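Local coordinates for protein guanylate kinase (Stenotrophomonas maltophilia, PDB 6WCT) that catalyses the ATP-dependent phosphorylation of GMP to GDP, and probably serves in the recycling of GMP and, indirectly, of cGMP, at residues A[63-66]-A[67-70]. Sequence-based numbering, arbitrary orientation.
With 5GP (guanosine-5'-monophosphate), chain E.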
loop_
_atom_site.group_PDB
_atom_site.type_symbol
_atom_site.label_atom_id
_atom_site.label_comp_id
_atom_site.label_asym_id
_atom_site.label_seq_id
_atom_site.Cartn_x
_atom_site.Cartn_y
_atom_site.Cartn_z
ATOM N N GLY A 63 33.580 5.655 9.044
ATOM C CA GLY A 63 32.612 6.466 8.348
ATOM C C GLY A 63 31.390 6.811 9.165
ATOM O O GLY A 63 30.646 7.726 8.794
ATOM N N GLU A 64 31.146 6.083 10.249
ATOM C CA GLU A 64 30.018 6.358 11.125
ATOM C C GLU A 64 30.311 7.532 12.053
ATOM O O GLU A 64 31.441 7.735 12.500
ATOM C CB GLU A 64 29.672 5.104 11.917
ATOM C CG GLU A 64 28.897 4.085 11.091
ATOM C CD GLU A 64 28.630 2.818 11.853
ATOM O OE1 GLU A 64 29.310 2.609 12.878
ATOM O OE2 GLU A 64 27.741 2.044 11.449
ATOM N N VAL A 65 29.271 8.315 12.325
ATOM C CA VAL A 65 29.338 9.492 13.188
ATOM C C VAL A 65 28.412 9.260 14.369
ATOM O O VAL A 65 27.221 8.969 14.191
ATOM C CB VAL A 65 28.964 10.779 12.440
ATOM C CG1 VAL A 65 29.025 11.984 13.381
ATOM C CG2 VAL A 65 29.896 10.980 11.254
ATOM N N ASN A 66 28.959 9.352 15.569
ATOM C CA ASN A 66 28.134 9.205 16.756
ATOM C C ASN A 66 27.172 10.385 16.853
ATOM O O ASN A 66 27.576 11.539 16.704
ATOM C CB ASN A 66 29.030 9.095 17.981
ATOM C CG ASN A 66 28.276 8.710 19.212
ATOM O OD1 ASN A 66 27.074 8.457 19.160
ATOM N ND2 ASN A 66 28.987 8.594 20.325
ATOM N N GLY A 67 25.893 10.095 17.084
ATOM C CA GLY A 67 24.855 11.112 17.077
ATOM C C GLY A 67 24.196 11.315 15.726
ATOM O O GLY A 67 23.203 12.051 15.638
ATOM N N GLN A 68 24.724 10.689 14.672
ATOM C CA GLN A 68 24.151 10.752 13.331
ATOM C C GLN A 68 23.611 9.397 12.889
ATOM O O GLN A 68 22.412 9.252 12.663
ATOM C CB GLN A 68 25.199 11.295 12.350
ATOM C CG GLN A 68 24.741 11.321 10.911
ATOM C CD GLN A 68 25.775 11.918 9.976
ATOM O OE1 GLN A 68 26.679 12.647 10.401
ATOM N NE2 GLN A 68 25.652 11.604 8.697
ATOM N N HIS A 69 24.470 8.391 12.705
ATOM C CA HIS A 69 23.975 7.076 12.298
ATOM C C HIS A 69 23.399 6.293 13.464
ATOM O O HIS A 69 22.437 5.530 13.279
ATOM C CB HIS A 69 25.097 6.280 11.628
ATOM C CG HIS A 69 25.779 7.031 10.527
ATOM N ND1 HIS A 69 26.829 7.895 10.753
ATOM C CD2 HIS A 69 25.523 7.089 9.198
ATOM C CE1 HIS A 69 27.211 8.429 9.606
ATOM N NE2 HIS A 69 26.431 7.962 8.648
ATOM N N TYR A 70 23.966 6.476 14.655
ATOM C CA TYR A 70 23.516 5.819 15.873
ATOM C C TYR A 70 23.897 6.710 17.040
ATOM O O TYR A 70 24.815 7.524 16.944
ATOM C CB TYR A 70 24.174 4.433 16.079
ATOM C CG TYR A 70 23.689 3.287 15.212
ATOM C CD1 TYR A 70 22.598 2.534 15.587
ATOM C CD2 TYR A 70 24.319 2.967 14.009
ATOM C CE1 TYR A 70 22.145 1.463 14.806
ATOM C CE2 TYR A 70 23.869 1.903 13.207
ATOM C CZ TYR A 70 22.771 1.162 13.626
ATOM O OH TYR A 70 22.291 0.105 12.894
HETATM P P 5GP E . 24.116 -2.506 11.615
HETATM O O1P 5GP E . 24.068 -0.999 11.578
HETATM O O2P 5GP E . 24.863 -3.160 10.453
HETATM O O3P 5GP E . 24.619 -3.088 12.913
HETATM O "O5'" 5GP E . 22.630 -3.022 11.557
HETATM C "C5'" 5GP E . 22.309 -4.337 11.963
HETATM C "C4'" 5GP E . 20.822 -4.503 12.041
HETATM O "O4'" 5GP E . 20.340 -3.868 13.254
HETATM C "C3'" 5GP E . 20.049 -3.844 10.882
HETATM O "O3'" 5GP E . 19.009 -4.705 10.437
HETATM C "C2'" 5GP E . 19.403 -2.635 11.542
HETATM O "O2'" 5GP E . 18.204 -2.201 10.940
HETATM C "C1'" 5GP E . 19.171 -3.163 12.944
HETATM N N9 5GP E . 18.949 -2.121 13.933
HETATM C C8 5GP E . 19.357 -0.816 13.845
HETATM N N7 5GP E . 18.848 -0.054 14.776
HETATM C C5 5GP E . 18.069 -0.913 15.533
HETATM C C6 5GP E . 17.235 -0.663 16.638
HETATM O O6 5GP E . 17.036 0.427 17.169
HETATM N N1 5GP E . 16.583 -1.804 17.074
HETATM C C2 5GP E . 16.713 -3.048 16.508
HETATM N N2 5GP E . 15.987 -4.041 17.038
HETATM N N3 5GP E . 17.500 -3.295 15.466
HETATM C C4 5GP E . 18.136 -2.195 15.029
#
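Val65 and His69 grip each other across a type II beta turn, Val65-Asn66-Gly67-Gln68, in the loop between strands 55-56 and 71-72 of the GMP-binding mixed sheet. The carbonyl O of Val65 closes the turn by accepting Gln68 N at 3.1 Å, and it takes a second bond from His69 N at 3.2 Å. The next contact reverses the direction of donation: Val65 N gives its hydrogen to His69 ND1, 2.9 Å away and nearly straight at 166°. That ND1 accepts here suggests that the ring proton is on NE2. With CG beside its own backbone N (chi1 -52°), the imidazole turns back so that its ND1 edge meets the backbone of Val65, whose N lies 20° out of the ring plane, while Gln68 CG lies above one face, offset toward its rim. Gln68 itself is extended, which carries OE1 to 3.6 Å from Val65 CB. Asn66, at the corner, brings OD1 back toward the chain beyond the turn, where it accepts a hydrogen bond from Phe72 N, tying the turn to strand 71-72. Gly67 N donates to Tyr70 O, just past the turn. Glu64 OE2 forms a salt bridge with Arg58, a residue of the GMP site, while OE1 accepts from Arg61 N. Beyond the turn, Tyr70 reaches the nucleotide: its OH donates a very short hydrogen bond, 2.5 Å, to phosphate oxygen O1P of GMP, which lies at the edge of the phenol ring.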